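Long-range contact in iron transport multicopper oxidase FET3 (Saccharomyces cerevisiae, PDB 1ZPU), which oxidises ferrous to ferric iron with molecular oxygen, using four copper ions, for high-affinity iron uptake, and also oxidises cuprous ions: residues Phe65-Thr79 / Lys452-His464. Numbering follows the deposited sequence.
Sequences FQNGTASMDGVPFLT and KADNPGVWFFHCH. With CU1 (copper (I) ion), chain B; CU1 (copper (I) ion), chain C; CU1 (copper (I) ion), chain D; NAG (2-acetamido-2-deoxy-beta-D-glucopyranose), chain E.
Asn455 reaches across to Phe65 where the loop 65-79 of the first cupredoxin domain of this multicopper oxidase lies against strand 457-463 of the third. The contact is buried and borders the copper cluster between these domains.

One hydrogen bond joins the segments. Asn455 ND2 donates to Phe65 O at 2.9 Å, and the bond is fairly straight. The carbonyl oxygen lies close to the amide plane, while the donor is tilted 31° from the carbonyl plane. Asn455 CG stands opposite the backbone N (chi1 -168°), which carries the amide toward the loop. Trp459 NE1 donates to Asn455 O at 3.0 Å, and that oxygen lies in the indole plane.

The sugar, an N-acetylglucosamine, is N-linked to Asn67, an established glycosylation site. Its methyl C8 lies 3.4 Å from Asn455 ND2. Phe65 O would probably lose this donor, and the sugar methyl its support, were Asn455 an alanine. Weak hydrogen bonds run from the sugar to Asp454, and the Tyr97 hydroxyl is also hydrogen-bonded to it.

Apolar side chains pack farther along the strand. Leu78 CD1 touches Val458 CG1 at 3.8 Å and also meets Phe460 CB, while its CG lies over one ring face of Phe460. Val75 CG1 approaches Phe460 CD2 at 3.7 Å. Ala70 CB rests on Gly457 CA, which lies over one face of the Trp459 ring, toward its rim.

The strand leads into the copper ligands. His462 and His464 bind the type 3 coppers, and Cys463 binds the type 1 copper. Asp73 OD2 accepts a hydrogen bond from His397, which shares a copper with His462, and so probably orients that ligand. The Asp73 carboxylate stands 88° to the Trp459 ring plane. Asp73 CG meets the ring at its edge, 4.0 Å from Trp459 CZ3.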
ATOM      1  N   PHE A  65       8.990   2.762   8.880  1.00 68.91           N
ATOM      2  CA  PHE A  65       8.472   2.394  10.199  1.00 69.08           C
ATOM      3  C   PHE A  65       8.103   3.588  11.068  1.00 69.19           C
ATOM      4  O   PHE A  65       7.373   3.443  12.048  1.00 69.22           O
ATOM      5  CB  PHE A  65       9.461   1.490  10.938  1.00 69.14           C
ATOM      6  CG  PHE A  65       9.659   0.136  10.289  1.00 69.85           C
ATOM      7  CD1 PHE A  65       8.626  -0.476   9.572  1.00 69.90           C
ATOM      8  CD2 PHE A  65      10.869  -0.533  10.412  1.00 69.74           C
ATOM      9  CE1 PHE A  65       8.809  -1.709   8.975  1.00 69.87           C
ATOM     10  CE2 PHE A  65      11.052  -1.769   9.821  1.00 69.75           C
ATOM     11  CZ  PHE A  65      10.022  -2.360   9.108  1.00 69.69           C
ATOM     12  N   GLN A  66       8.625   4.761  10.710  1.00 69.37           N
ATOM     13  CA  GLN A  66       8.347   6.012  11.413  1.00 69.33           C
ATOM     14  C   GLN A  66       8.523   5.871  12.930  1.00 69.35           C
ATOM     15  O   GLN A  66       7.776   6.451  13.717  1.00 69.48           O
ATOM     16  CB  GLN A  66       6.950   6.546  11.037  1.00 69.47           C
ATOM     17  CG  GLN A  66       6.708   6.798   9.524  1.00 69.49           C
ATOM     18  CD  GLN A  66       7.614   7.885   8.920  1.00 70.71           C
ATOM     19  OE1 GLN A  66       8.290   8.642   9.637  1.00 71.09           O
ATOM     20  NE2 GLN A  66       7.622   7.969   7.594  1.00 70.16           N
ATOM     21  N   ASN A  67       9.534   5.097  13.319  1.00 69.49           N
ATOM     22  CA  ASN A  67       9.823   4.776  14.718  1.00 69.40           C
ATOM     23  C   ASN A  67      10.114   6.041  15.501  1.00 69.31           C
ATOM     24  O   ASN A  67      11.099   6.715  15.235  1.00 69.44           O
ATOM     25  CB  ASN A  67      11.017   3.819  14.782  1.00 69.30           C
ATOM     26  CG  ASN A  67      11.051   2.992  16.049  1.00 69.91           C
ATOM     27  OD1 ASN A  67      10.738   3.477  17.134  1.00 71.27           O
ATOM     28  ND2 ASN A  67      11.465   1.736  15.915  1.00 70.39           N
ATOM     29  N   GLY A  68       9.240   6.374  16.444  1.00 69.32           N
ATOM     30  CA  GLY A  68       9.401   7.578  17.258  1.00 69.13           C
ATOM     31  C   GLY A  68       8.825   8.848  16.652  1.00 69.15           C
ATOM     32  O   GLY A  68       8.812   9.893  17.304  1.00 69.23           O
ATOM     33  N   THR A  69       8.339   8.762  15.415  1.00 69.04           N
ATOM     34  CA  THR A  69       7.791   9.914  14.707  1.00 68.99           C
ATOM     35  C   THR A  69       6.484   9.573  13.983  1.00 69.11           C
ATOM     36  O   THR A  69       6.332   9.870  12.797  1.00 69.00           O
ATOM     37  CB  THR A  69       8.796  10.470  13.670  1.00 69.09           C
ATOM     38  OG1 THR A  69       9.244   9.410  12.811  1.00 69.19           O
ATOM     39  CG2 THR A  69       9.993  11.122  14.344  1.00 68.79           C
ATOM     40  N   ALA A  70       5.541   8.954  14.702  1.00 69.27           N
ATOM     41  CA  ALA A  70       4.210   8.577  14.163  1.00 69.24           C
ATOM     42  C   ALA A  70       3.487   9.716  13.444  1.00 69.14           C
ATOM     43  O   ALA A  70       2.795   9.507  12.460  1.00 69.20           O
ATOM     44  CB  ALA A  70       3.322   8.024  15.272  1.00 68.90           C
ATOM     45  N   SER A  71       3.651  10.923  13.955  1.00 69.24           N
ATOM     46  CA  SER A  71       3.109  12.132  13.355  1.00 69.20           C
ATOM     47  C   SER A  71       3.414  12.263  11.854  1.00 69.13           C
ATOM     48  O   SER A  71       2.749  13.004  11.135  1.00 69.15           O
ATOM     49  CB  SER A  71       3.676  13.335  14.123  1.00 69.09           C
ATOM     50  OG  SER A  71       3.707  14.491  13.318  1.00 69.15           O
ATOM     51  N   MET A  72       4.428  11.547  11.386  1.00 68.94           N
ATOM     52  CA  MET A  72       4.924  11.747  10.026  1.00 68.90           C
ATOM     53  C   MET A  72       4.447  10.674   9.051  1.00 69.02           C
ATOM     54  O   MET A  72       4.842  10.682   7.884  1.00 68.99           O
ATOM     55  CB  MET A  72       6.459  11.817   9.997  1.00 68.86           C
ATOM     56  CG  MET A  72       7.088  12.883  10.882  1.00 68.55           C
ATOM     57  SD  MET A  72       6.621  14.551  10.401  1.00 69.66           S
ATOM     58  CE  MET A  72       7.259  15.504  11.787  1.00 67.67           C
ATOM     59  N   ASP A  73       3.592   9.766   9.521  1.00 69.12           N
ATOM     60  CA  ASP A  73       3.138   8.637   8.709  1.00 69.19           C
ATOM     61  C   ASP A  73       2.228   9.047   7.559  1.00 69.15           C
ATOM     62  O   ASP A  73       2.125   8.335   6.562  1.00 69.18           O
ATOM     63  CB  ASP A  73       2.424   7.601   9.569  1.00 69.38           C
ATOM     64  CG  ASP A  73       2.324   6.253   8.883  1.00 69.77           C
ATOM     65  OD1 ASP A  73       3.320   5.838   8.254  1.00 70.24           O
ATOM     66  OD2 ASP A  73       1.256   5.614   8.982  1.00 70.70           O
ATOM     67  N   GLY A  74       1.557  10.184   7.714  1.00 69.19           N
ATOM     68  CA  GLY A  74       0.767  10.779   6.634  1.00 69.15           C
ATOM     69  C   GLY A  74      -0.603  10.187   6.367  1.00 69.02           C
ATOM     70  O   GLY A  74      -1.061  10.184   5.238  1.00 69.05           O
ATOM     71  N   VAL A  75      -1.268   9.694   7.404  1.00 69.12           N
ATOM     72  CA  VAL A  75      -2.626   9.195   7.260  1.00 68.92           C
ATOM     73  C   VAL A  75      -3.566  10.141   7.994  1.00 69.09           C
ATOM     74  O   VAL A  75      -3.531  10.213   9.222  1.00 69.02           O
ATOM     75  CB  VAL A  75      -2.789   7.755   7.799  1.00 68.79           C
ATOM     76  CG1 VAL A  75      -4.206   7.286   7.582  1.00 68.87           C
ATOM     77  CG2 VAL A  75      -1.822   6.811   7.114  1.00 68.05           C
ATOM     78  N   PRO A  76      -4.374  10.903   7.236  1.00 69.23           N
ATOM     79  CA  PRO A  76      -5.366  11.783   7.839  1.00 69.24           C
ATOM     80  C   PRO A  76      -6.319  11.043   8.785  1.00 69.30           C
ATOM     81  O   PRO A  76      -6.721   9.910   8.520  1.00 69.42           O
ATOM     82  CB  PRO A  76      -6.089  12.402   6.640  1.00 69.37           C
ATOM     83  CG  PRO A  76      -5.656  11.613   5.447  1.00 69.99           C
ATOM     84  CD  PRO A  76      -4.338  11.014   5.769  1.00 69.38           C
ATOM     85  N   PHE A  77      -6.613  11.696   9.910  1.00 69.28           N
ATOM     86  CA  PHE A  77      -7.434  11.176  11.015  1.00 69.13           C
ATOM     87  C   PHE A  77      -6.900   9.942  11.749  1.00 69.10           C
ATOM     88  O   PHE A  77      -7.582   9.361  12.587  1.00 69.32           O
ATOM     89  CB  PHE A  77      -8.905  11.058  10.605  1.00 69.18           C
ATOM     90  CG  PHE A  77      -9.529  12.381  10.315  1.00 68.77           C
ATOM     91  CD1 PHE A  77      -9.706  12.803   9.009  1.00 69.02           C
ATOM     92  CD2 PHE A  77      -9.883  13.232  11.350  1.00 68.72           C
ATOM     93  CE1 PHE A  77     -10.261  14.043   8.734  1.00 69.39           C
ATOM     94  CE2 PHE A  77     -10.441  14.478  11.093  1.00 69.09           C
ATOM     95  CZ  PHE A  77     -10.627  14.888   9.783  1.00 69.40           C
ATOM     96  N   LEU A  78      -5.663   9.572  11.437  1.00 69.13           N
ATOM     97  CA  LEU A  78      -4.889   8.616  12.223  1.00 68.96           C
ATOM     98  C   LEU A  78      -3.713   9.372  12.813  1.00 69.05           C
ATOM     99  O   LEU A  78      -3.488   9.382  14.035  1.00 69.35           O
ATOM    100  CB  LEU A  78      -4.324   7.518  11.324  1.00 68.67           C
ATOM    101  CG  LEU A  78      -5.084   6.280  10.842  1.00 68.11           C
ATOM    102  CD1 LEU A  78      -4.636   5.050  11.608  1.00 67.80           C
ATOM    103  CD2 LEU A  78      -6.588   6.447  10.852  1.00 67.44           C
ATOM    104  N   THR A  79      -3.002  10.051  11.923  1.00 68.80           N
ATOM    105  CA  THR A  79      -1.651  10.501  12.162  1.00 68.78           C
ATOM    106  C   THR A  79      -1.540  12.018  12.092  1.00 68.79           C
ATOM    107  O   THR A  79      -0.633  12.623  12.667  1.00 68.83           O
ATOM    108  CB  THR A  79      -0.754   9.805  11.119  1.00 68.84           C
ATOM    109  OG1 THR A  79      -0.187   8.630  11.712  1.00 68.93           O
ATOM    110  CG2 THR A  79       0.343  10.721  10.566  1.00 68.90           C
ATOM    111  N   LYS A 452       5.658  -8.109  16.512  1.00 69.07           N
ATOM    112  CA  LYS A 452       5.864  -7.619  17.870  1.00 69.00           C
ATOM    113  C   LYS A 452       5.489  -6.144  17.960  1.00 68.89           C
ATOM    114  O   LYS A 452       5.885  -5.351  17.118  1.00 69.02           O
ATOM    115  CB  LYS A 452       7.331  -7.801  18.261  1.00 69.07           C
ATOM    116  CG  LYS A 452       7.594  -7.723  19.754  1.00 69.56           C
ATOM    117  CD  LYS A 452       9.077  -7.649  20.028  1.00 69.82           C
ATOM    118  CE  LYS A 452       9.356  -7.736  21.501  1.00 69.80           C
ATOM    119  NZ  LYS A 452      10.817  -7.718  21.732  1.00 70.51           N
ATOM    120  N   ALA A 453       4.727  -5.770  18.978  1.00 68.81           N
ATOM    121  CA  ALA A 453       4.417  -4.361  19.189  1.00 68.84           C
ATOM    122  C   ALA A 453       5.607  -3.659  19.847  1.00 68.99           C
ATOM    123  O   ALA A 453       5.629  -3.418  21.057  1.00 68.97           O
ATOM    124  CB  ALA A 453       3.155  -4.204  20.013  1.00 68.84           C
ATOM    125  N   ASP A 454       6.610  -3.353  19.033  1.00 69.07           N
ATOM    126  CA  ASP A 454       7.826  -2.724  19.517  1.00 69.08           C
ATOM    127  C   ASP A 454       8.016  -1.361  18.867  1.00 69.08           C
ATOM    128  O   ASP A 454       9.113  -0.811  18.858  1.00 69.25           O
ATOM    129  CB  ASP A 454       9.035  -3.634  19.259  1.00 69.16           C
ATOM    130  CG  ASP A 454       9.222  -3.988  17.773  1.00 69.48           C
ATOM    131  OD1 ASP A 454      10.287  -4.550  17.446  1.00 70.15           O
ATOM    132  OD2 ASP A 454       8.332  -3.722  16.933  1.00 69.39           O
ATOM    133  N   ASN A 455       6.941  -0.822  18.315  1.00 69.01           N
ATOM    134  CA  ASN A 455       7.015   0.441  17.601  1.00 69.00           C
ATOM    135  C   ASN A 455       5.854   1.354  17.968  1.00 69.03           C
ATOM    136  O   ASN A 455       4.902   1.488  17.194  1.00 68.91           O
ATOM    137  CB  ASN A 455       7.054   0.199  16.090  1.00 68.85           C
ATOM    138  CG  ASN A 455       7.429   1.441  15.312  1.00 68.90           C
ATOM    139  OD1 ASN A 455       7.781   2.465  15.886  1.00 70.55           O
ATOM    140  ND2 ASN A 455       7.361   1.353  13.995  1.00 69.08           N
ATOM    141  N   PRO A 456       5.928   1.987  19.156  1.00 69.08           N
ATOM    142  CA  PRO A 456       4.852   2.879  19.599  1.00 69.15           C
ATOM    143  C   PRO A 456       4.375   3.785  18.465  1.00 69.14           C
ATOM    144  O   PRO A 456       5.191   4.443  17.813  1.00 69.24           O
ATOM    145  CB  PRO A 456       5.510   3.684  20.729  1.00 69.16           C
ATOM    146  CG  PRO A 456       6.511   2.738  21.310  1.00 68.87           C
ATOM    147  CD  PRO A 456       7.009   1.893  20.158  1.00 69.06           C
ATOM    148  N   GLY A 457       3.069   3.776  18.214  1.00 69.13           N
ATOM    149  CA  GLY A 457       2.488   4.586  17.146  1.00 69.16           C
ATOM    150  C   GLY A 457       1.030   4.277  16.880  1.00 69.25           C
ATOM    151  O   GLY A 457       0.411   3.486  17.591  1.00 69.61           O
ATOM    152  N   VAL A 458       0.483   4.914  15.853  1.00 69.15           N
ATOM    153  CA  VAL A 458      -0.897   4.705  15.457  1.00 68.90           C
ATOM    154  C   VAL A 458      -0.812   4.200  14.040  1.00 68.92           C
ATOM    155  O   VAL A 458      -0.353   4.925  13.167  1.00 69.30           O
ATOM    156  CB  VAL A 458      -1.722   6.015  15.532  1.00 68.65           C
ATOM    157  CG1 VAL A 458      -3.116   5.798  15.027  1.00 68.32           C
ATOM    158  CG2 VAL A 458      -1.771   6.540  16.955  1.00 68.69           C
ATOM    159  N   TRP A 459      -1.234   2.957  13.820  1.00 68.82           N
ATOM    160  CA  TRP A 459      -0.988   2.282  12.550  1.00 68.94           C
ATOM    161  C   TRP A 459      -2.249   1.769  11.853  1.00 69.02           C
ATOM    162  O   TRP A 459      -3.039   1.046  12.449  1.00 69.27           O
ATOM    163  CB  TRP A 459      -0.008   1.125  12.741  1.00 68.67           C
ATOM    164  CG  TRP A 459       1.250   1.446  13.499  1.00 68.86           C
ATOM    165  CD1 TRP A 459       1.660   0.870  14.660  1.00 69.18           C
ATOM    166  CD2 TRP A 459       2.261   2.404  13.156  1.00 68.72           C
ATOM    167  NE1 TRP A 459       2.851   1.401  15.061  1.00 68.77           N
ATOM    168  CE2 TRP A 459       3.247   2.343  14.154  1.00 68.67           C
ATOM    169  CE3 TRP A 459       2.422   3.315  12.108  1.00 69.32           C
ATOM    170  CZ2 TRP A 459       4.383   3.152  14.136  1.00 69.33           C
ATOM    171  CZ3 TRP A 459       3.558   4.113  12.086  1.00 68.71           C
ATOM    172  CH2 TRP A 459       4.519   4.026  13.090  1.00 69.07           C
ATOM    173  N   PHE A 460      -2.400   2.127  10.578  1.00 68.97           N
ATOM    174  CA  PHE A 460      -3.544   1.739   9.765  1.00 68.89           C
ATOM    175  C   PHE A 460      -3.336   0.325   9.239  1.00 68.82           C
ATOM    176  O   PHE A 460      -2.267  -0.006   8.725  1.00 68.81           O
ATOM    177  CB  PHE A 460      -3.714   2.735   8.603  1.00 68.79           C
ATOM    178  CG  PHE A 460      -5.145   2.991   8.189  1.00 68.58           C
ATOM    179  CD1 PHE A 460      -6.218   2.433   8.880  1.00 68.79           C
ATOM    180  CD2 PHE A 460      -5.420   3.833   7.112  1.00 68.72           C
ATOM    181  CE1 PHE A 460      -7.546   2.695   8.481  1.00 68.77           C
ATOM    182  CE2 PHE A 460      -6.752   4.113   6.715  1.00 68.52           C
ATOM    183  CZ  PHE A 460      -7.805   3.537   7.395  1.00 68.04           C
ATOM    184  N   PHE A 461      -4.350  -0.517   9.397  1.00 68.72           N
ATOM    185  CA  PHE A 461      -4.356  -1.823   8.745  1.00 68.89           C
ATOM    186  C   PHE A 461      -5.540  -1.907   7.790  1.00 69.07           C
ATOM    187  O   PHE A 461      -6.692  -1.916   8.232  1.00 69.31           O
ATOM    188  CB  PHE A 461      -4.409  -2.966   9.756  1.00 68.49           C
ATOM    189  CG  PHE A 461      -4.445  -4.317   9.120  1.00 68.29           C
ATOM    190  CD1 PHE A 461      -3.288  -4.882   8.601  1.00 67.56           C
ATOM    191  CD2 PHE A 461      -5.644  -5.018   9.015  1.00 68.33           C
ATOM    192  CE1 PHE A 461      -3.319  -6.130   8.004  1.00 67.42           C
ATOM    193  CE2 PHE A 461      -5.687  -6.271   8.405  1.00 67.81           C
ATOM    194  CZ  PHE A 461      -4.514  -6.826   7.902  1.00 67.77           C
ATOM    195  N   HIS A 462      -5.256  -1.968   6.490  1.00 69.02           N
ATOM    196  CA  HIS A 462      -6.308  -1.871   5.488  1.00 69.22           C
ATOM    197  C   HIS A 462      -5.961  -2.547   4.185  1.00 69.26           C
ATOM    198  O   HIS A 462      -4.799  -2.870   3.925  1.00 69.36           O
ATOM    199  CB  HIS A 462      -6.601  -0.408   5.180  1.00 69.38           C
ATOM    200  CG  HIS A 462      -5.460   0.303   4.529  1.00 69.65           C
ATOM    201  ND1 HIS A 462      -5.312   0.376   3.160  1.00 69.97           N
ATOM    202  CD2 HIS A 462      -4.405   0.964   5.058  1.00 70.18           C
ATOM    203  CE1 HIS A 462      -4.209   1.045   2.875  1.00 70.81           C
ATOM    204  NE2 HIS A 462      -3.637   1.410   4.008  1.00 70.63           N
ATOM    205  N   CYS A 463      -6.980  -2.713   3.353  1.00 69.33           N
ATOM    206  CA  CYS A 463      -6.795  -3.112   1.976  1.00 69.19           C
ATOM    207  C   CYS A 463      -6.249  -1.937   1.167  1.00 69.20           C
ATOM    208  O   CYS A 463      -6.723  -0.801   1.272  1.00 69.68           O
ATOM    209  CB  CYS A 463      -8.114  -3.587   1.396  1.00 68.95           C
ATOM    210  SG  CYS A 463      -7.961  -4.196  -0.272  1.00 70.47           S
ATOM    211  N   HIS A 464      -5.242  -2.211   0.357  1.00 69.01           N
ATOM    212  CA  HIS A 464      -4.591  -1.174  -0.420  1.00 68.48           C
ATOM    213  C   HIS A 464      -5.258  -0.917  -1.777  1.00 68.73           C
ATOM    214  O   HIS A 464      -4.763  -0.122  -2.569  1.00 69.17           O
ATOM    215  CB  HIS A 464      -3.116  -1.486  -0.589  1.00 67.54           C
ATOM    216  CG  HIS A 464      -2.259  -0.267  -0.601  1.00 67.22           C
ATOM    217  ND1 HIS A 464      -2.236   0.616  -1.661  1.00 67.49           N
ATOM    218  CD2 HIS A 464      -1.411   0.237   0.329  1.00 66.47           C
ATOM    219  CE1 HIS A 464      -1.403   1.607  -1.384  1.00 67.54           C
ATOM    220  NE2 HIS A 464      -0.885   1.397  -0.185  1.00 65.84           N
TER
HETATM  221 CU   CU1 B1002      -2.335   3.155   4.382  1.00 87.41          CU
HETATM  222 CU   CU1 C1003       0.946   2.450   0.527  1.00 89.16          CU
HETATM  223 CU   CU1 D1001      -9.764  -5.147  -1.078  1.00 82.54          CU
HETATM  224  C1  NAG E2008      11.745   1.086  17.176  1.00 69.68           C
HETATM  225  C2  NAG E2008      11.979  -0.311  16.599  1.00 69.54           C
HETATM  226  C3  NAG E2008      12.438  -1.307  17.660  1.00 69.71           C
HETATM  227  C4  NAG E2008      13.619  -0.742  18.460  1.00 70.06           C
HETATM  228  C5  NAG E2008      13.306   0.696  18.913  1.00 69.96           C
HETATM  229  C6  NAG E2008      14.480   1.340  19.637  1.00 69.97           C
HETATM  230  C7  NAG E2008      10.803  -0.987  14.571  1.00 70.00           C
HETATM  231  C8  NAG E2008       9.479  -1.329  13.954  1.00 68.91           C
HETATM  232  N2  NAG E2008      10.804  -0.809  15.903  1.00 69.95           N
HETATM  233  O3  NAG E2008      12.828  -2.491  17.007  1.00 69.48           O
HETATM  234  O4  NAG E2008      13.977  -1.598  19.541  1.00 69.56           O
HETATM  235  O5  NAG E2008      12.950   1.506  17.796  1.00 69.83           O
HETATM  236  O6  NAG E2008      15.573   1.431  18.750  1.00 70.75           O
HETATM  237  O7  NAG E2008      11.810  -0.882  13.854  1.00 69.32           O